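Local coordinates for protein aldo-keto reductase family 1, member B4 (Aldose reductase) (Schistosoma japonicum, PDB 4HBK) that probably reduces aldoses and related aldehydes to alcohols with NADPH, as an aldose reductase of the aldo/keto reductase family, at residues A[223-228]-A[316-321]; A[280-283]-A[287-290]. All blocks are in the same frame, centred on the assembly; numbering follows the deposited sequence.

Contact 1 of 2, residues A[223-228]-A[316-321]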
loop_
_atom_site.group_PDB
_atom_site.type_symbol
_atom_site.label_atom_id
_atom_site.label_comp_id
_atom_site.label_asym_id
_atom_site.label_seq_id
_atom_site.Cartn_x
_atom_site.Cartn_y
_atom_site.Cartn_z
ATOM N N PRO A 223 8.363 -11.543 -7.010
ATOM C CA PRO A 223 7.150 -12.175 -6.481
ATOM C C PRO A 223 7.058 -12.130 -4.959
ATOM O O PRO A 223 5.955 -12.256 -4.432
ATOM C CB PRO A 223 7.249 -13.625 -6.992
ATOM C CG PRO A 223 8.284 -13.589 -8.101
ATOM C CD PRO A 223 9.248 -12.517 -7.671
ATOM N N ASN A 224 8.177 -11.937 -4.272
ATOM C CA ASN A 224 8.176 -11.846 -2.808
ATOM C C ASN A 224 7.418 -13.005 -2.169
ATOM O O ASN A 224 6.669 -12.802 -1.213
ATOM C CB ASN A 224 7.535 -10.525 -2.373
ATOM C CG ASN A 224 8.292 -9.842 -1.253
ATOM O OD1 ASN A 224 9.037 -10.482 -0.516
ATOM N ND2 ASN A 224 8.101 -8.526 -1.117
ATOM N N ILE A 225 7.625 -14.217 -2.686
ATOM C CA ILE A 225 6.851 -15.400 -2.280
ATOM C C ILE A 225 6.954 -15.764 -0.791
ATOM O O ILE A 225 5.942 -15.958 -0.121
ATOM C CB ILE A 225 7.226 -16.664 -3.105
ATOM C CG1 ILE A 225 7.115 -16.408 -4.610
ATOM C CG2 ILE A 225 6.317 -17.823 -2.747
ATOM C CD1 ILE A 225 5.745 -16.641 -5.162
ATOM N N LYS A 226 8.174 -15.880 -0.283
ATOM C CA LYS A 226 8.369 -16.315 1.097
ATOM C C LYS A 226 7.706 -15.399 2.122
ATOM O O LYS A 226 7.061 -15.867 3.060
ATOM C CB LYS A 226 9.855 -16.496 1.412
ATOM C CG LYS A 226 10.465 -17.705 0.726
ATOM C CD LYS A 226 11.916 -17.906 1.125
ATOM C CE LYS A 226 12.438 -19.234 0.602
ATOM N NZ LYS A 226 13.764 -19.598 1.175
ATOM N N LEU A 227 7.869 -14.097 1.937
ATOM C CA LEU A 227 7.265 -13.124 2.826
ATOM C C LEU A 227 5.746 -13.162 2.709
ATOM O O LEU A 227 5.040 -13.115 3.712
ATOM C CB LEU A 227 7.778 -11.723 2.501
ATOM C CG LEU A 227 7.225 -10.631 3.415
ATOM C CD1 LEU A 227 7.439 -11.036 4.877
ATOM C CD2 LEU A 227 7.866 -9.269 3.098
ATOM N N VAL A 228 5.240 -13.246 1.483
ATOM C CA VAL A 228 3.797 -13.274 1.283
ATOM C C VAL A 228 3.197 -14.507 1.942
ATOM O O VAL A 228 2.160 -14.435 2.606
ATOM C CB VAL A 228 3.414 -13.290 -0.201
ATOM C CG1 VAL A 228 1.950 -13.680 -0.338
ATOM C CG2 VAL A 228 3.686 -11.916 -0.853
ATOM N N GLU A 316 4.330 -20.064 -15.256
ATOM C CA GLU A 316 5.227 -19.471 -16.235
ATOM C C GLU A 316 5.697 -18.095 -15.787
ATOM O O GLU A 316 6.889 -17.802 -15.818
ATOM C CB GLU A 316 4.578 -19.373 -17.617
ATOM C CG GLU A 316 5.539 -18.846 -18.668
ATOM C CD GLU A 316 4.982 -18.876 -20.088
ATOM O OE1 GLU A 316 3.750 -18.750 -20.269
ATOM O OE2 GLU A 316 5.789 -19.025 -21.028
ATOM N N LEU A 317 4.759 -17.253 -15.364
ATOM C CA LEU A 317 5.115 -15.922 -14.879
ATOM C C LEU A 317 6.108 -16.012 -13.724
ATOM O O LEU A 317 7.087 -15.271 -13.685
ATOM C CB LEU A 317 3.863 -15.129 -14.481
ATOM C CG LEU A 317 2.948 -14.745 -15.655
ATOM C CD1 LEU A 317 1.585 -14.262 -15.186
ATOM C CD2 LEU A 317 3.611 -13.693 -16.510
ATOM N N ASN A 318 5.872 -16.935 -12.796
ATOM C CA ASN A 318 6.805 -17.136 -11.684
ATOM C C ASN A 318 8.201 -17.568 -12.131
ATOM O O ASN A 318 9.194 -16.979 -11.717
ATOM C CB ASN A 318 6.239 -18.109 -10.651
ATOM C CG ASN A 318 5.169 -17.470 -9.771
ATOM O OD1 ASN A 318 5.358 -16.369 -9.240
ATOM N ND2 ASN A 318 4.034 -18.154 -9.622
ATOM N N THR A 319 8.282 -18.572 -12.997
ATOM C CA THR A 319 9.592 -19.063 -13.428
ATOM C C THR A 319 10.376 -18.061 -14.294
ATOM O O THR A 319 11.611 -18.112 -14.344
ATOM C CB THR A 319 9.506 -20.448 -14.116
ATOM O OG1 THR A 319 8.862 -20.325 -15.388
ATOM C CG2 THR A 319 8.726 -21.417 -13.257
ATOM N N GLU A 320 9.667 -17.146 -14.955
ATOM C CA GLU A 320 10.309 -16.133 -15.799
ATOM C C GLU A 320 10.717 -14.862 -15.036
ATOM O O GLU A 320 11.340 -13.957 -15.599
ATOM C CB GLU A 320 9.397 -15.756 -16.971
ATOM C CG GLU A 320 9.077 -16.910 -17.903
ATOM C CD GLU A 320 10.299 -17.425 -18.642
ATOM O OE1 GLU A 320 11.298 -16.671 -18.735
ATOM O OE2 GLU A 320 10.255 -18.580 -19.126
ATOM N N SER A 321 10.366 -14.794 -13.758
ATOM C CA SER A 321 10.671 -13.615 -12.949
ATOM C C SER A 321 12.173 -13.314 -12.892
ATOM O O SER A 321 12.992 -14.230 -12.965
ATOM C CB SER A 321 10.135 -13.806 -11.535
ATOM O OG SER A 321 10.422 -12.665 -10.758
#

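Contact 2 of 2, residues A[280-283]-A[287-290]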
loop_
_atom_site.group_PDB
_atom_site.type_symbol
_atom_site.label_atom_id
_atom_site.label_comp_id
_atom_site.label_asym_id
_atom_site.label_seq_id
_atom_site.Cartn_x
_atom_site.Cartn_y
_atom_site.Cartn_z
ATOM N N TYR A 280 -2.520 -11.741 -12.117
ATOM C CA TYR A 280 -1.528 -12.633 -11.556
ATOM C C TYR A 280 -1.460 -12.443 -10.038
ATOM O O TYR A 280 -1.456 -13.408 -9.270
ATOM C CB TYR A 280 -0.158 -12.361 -12.198
ATOM C CG TYR A 280 1.012 -12.764 -11.327
ATOM C CD1 TYR A 280 1.353 -14.098 -11.170
ATOM C CD2 TYR A 280 1.770 -11.812 -10.661
ATOM C CE1 TYR A 280 2.418 -14.476 -10.375
ATOM C CE2 TYR A 280 2.837 -12.175 -9.858
ATOM C CZ TYR A 280 3.152 -13.514 -9.712
ATOM O OH TYR A 280 4.207 -13.908 -8.917
ATOM N N LEU A 281 -1.411 -11.186 -9.610
ATOM C CA LEU A 281 -1.321 -10.869 -8.196
ATOM C C LEU A 281 -2.640 -11.163 -7.506
ATOM O O LEU A 281 -2.659 -11.692 -6.387
ATOM C CB LEU A 281 -0.925 -9.406 -7.992
ATOM C CG LEU A 281 0.453 -9.020 -8.531
ATOM C CD1 LEU A 281 0.612 -7.514 -8.507
ATOM C CD2 LEU A 281 1.560 -9.687 -7.718
ATOM N N LEU A 282 -3.747 -10.828 -8.165
ATOM C CA LEU A 282 -5.055 -11.108 -7.574
ATOM C C LEU A 282 -5.253 -12.610 -7.288
ATOM O O LEU A 282 -5.799 -12.996 -6.246
ATOM C CB LEU A 282 -6.182 -10.555 -8.447
ATOM C CG LEU A 282 -6.280 -9.025 -8.517
ATOM C CD1 LEU A 282 -7.245 -8.594 -9.618
ATOM C CD2 LEU A 282 -6.723 -8.468 -7.180
ATOM N N GLN A 283 -4.785 -13.458 -8.198
ATOM C CA GLN A 283 -4.942 -14.903 -8.021
ATOM C C GLN A 283 -4.009 -15.481 -6.944
ATOM O O GLN A 283 -4.202 -16.612 -6.493
ATOM C CB GLN A 283 -4.838 -15.641 -9.362
ATOM C CG GLN A 283 -6.010 -15.273 -10.298
ATOM C CD GLN A 283 -6.079 -16.100 -11.570
ATOM O OE1 GLN A 283 -6.678 -15.679 -12.551
ATOM N NE2 GLN A 283 -5.477 -17.278 -11.554
ATOM N N ILE A 287 -4.239 -7.906 -2.511
ATOM C CA ILE A 287 -4.866 -6.649 -2.893
ATOM C C ILE A 287 -3.883 -5.974 -3.833
ATOM O O ILE A 287 -2.685 -6.203 -3.724
ATOM C CB ILE A 287 -5.081 -5.744 -1.666
ATOM C CG1 ILE A 287 -6.085 -6.386 -0.689
ATOM C CG2 ILE A 287 -5.547 -4.372 -2.088
ATOM C CD1 ILE A 287 -5.440 -6.992 0.544
ATOM N N VAL A 288 -4.359 -5.167 -4.776
ATOM C CA VAL A 288 -3.431 -4.420 -5.621
ATOM C C VAL A 288 -3.779 -2.939 -5.638
ATOM O O VAL A 288 -4.958 -2.573 -5.674
ATOM C CB VAL A 288 -3.368 -4.986 -7.073
ATOM C CG1 VAL A 288 -2.907 -6.449 -7.054
ATOM C CG2 VAL A 288 -4.719 -4.838 -7.777
ATOM N N VAL A 289 -2.754 -2.091 -5.626
ATOM C CA VAL A 289 -2.955 -0.647 -5.644
ATOM C C VAL A 289 -2.089 0.004 -6.732
ATOM O O VAL A 289 -1.182 0.782 -6.438
ATOM C CB VAL A 289 -2.699 -0.011 -4.238
ATOM C CG1 VAL A 289 -3.755 -0.488 -3.231
ATOM C CG2 VAL A 289 -1.313 -0.364 -3.726
ATOM N N PRO A 290 -2.385 -0.305 -8.010
ATOM C CA PRO A 290 -1.629 0.269 -9.128
ATOM C C PRO A 290 -1.754 1.790 -9.138
ATOM O O PRO A 290 -2.871 2.307 -9.051
ATOM C CB PRO A 290 -2.319 -0.325 -10.361
ATOM C CG PRO A 290 -3.696 -0.639 -9.905
ATOM C CD PRO A 290 -3.522 -1.113 -8.480
#

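Contact 1 of 2, residues A[223-228]-A[316-321]
Pro223 fits its ring against Asn318 and Ser321 at the end of helix 311-319. The three ring carbons beyond CA can be followed in turn. Pro223 CB lies 4.0 Å from OD1 of Asn318. Pro223 CG comes next and meets both side-chain atoms of Ser321, with Ser321 OG at 3.5 Å. Pro223 CD closes the ring and comes nearest, 3.3 Å from Ser321 OG. The hydroxyl reaches the proline because OG of Ser321 stands opposite the backbone N about the first torsion (chi1 -180°). Ile225, in the first turn of helix 225-233, adds its tip: Ile225 CD1 is 4.1 Å from Asn318 OD1. OD1 therefore lies near aliphatic carbon of both Pro223 and Ile225.

The contact packs the loop after strand 213-217, where helix 225-233 begins, against the C-terminal end of helix 311-319. It lies away from the annotated sites. Neither polar group finds its partner across it. Asn318 OD1 accepts a hydrogen bond from Tyr280, and Ser321 OG bonds to the backbone O of Ala220, three residues before Pro223. The chemistry is mostly aliphatic carbon against oxygen, with Ser321 CB adding a carbon-carbon touch. This is van der Waals packing, and the outside bonds probably help to place the two oxygens.

Contact 2 of 2, residues A[280-283]-A[287-290]
No ring or amide takes part where Leu281 and Leu282 pack on Val288, so there are no faces or edges to match. The contact is made by branched aliphatic chains alone. The side chain of Tyr280, the one aromatic residue of the helix segment, packs instead on Pro223, Met314 and Leu317.

Val288 carries the strand side and uses its two methyls separately. Val288 CG1 goes to Leu281: it is 3.7 Å from Leu281 CB and 4.0 Å from Leu281 CD1. It touches both the root and one branch tip of that leucine. Val288 CG2 serves Leu282, 4.2 Å from Leu282 CD2. With chi1 of -60°, CG1 of Val288 sits opposite its carbonyl carbon and CG2 between the backbone N and that carbon. The two methyls thus diverge toward neighbouring leucines. Leu281 meets the valine obliquely, Leu282 nearly at a right angle. Leu282 does not set out toward the strand from its CA; its end turns in to make the touch. All three residues are buried.

These three residues join the end of helix 273-283 to the eighth strand of the (beta/alpha)8 barrel, after a three-residue link. Strand 287-288 closes the barrel: Ile287 makes backbone hydrogen bonds with Val238 and Ala240, Val288 with Val48 and Gly50. Ile287 points away from the helix and packs on Thr237, Thr239 and His75, while Leu281 also touches Ala240 of strand 237-241.

The chain first meets contact 1 at 223-228, just after the sixth barrel strand, 213-217. It then runs through helix 225-233, strand 237-241 and helix 260-269 to reach 280-283. Contact 2 closes a short loop there, with three residues between its segments. The chain goes on through helices 295-302 and 311-319, and 316-321 closes the long loop of contact 1. Contact 2 is nested inside that loop. The centres lie about 13 Å apart. Tyr280 of segment 280-283 joins them and also packs on Leu317, with Tyr280 CB 3.9 Å from Leu317 CD1. Together they tie the barrel wall, helix 273-283 and the late helix 311-319.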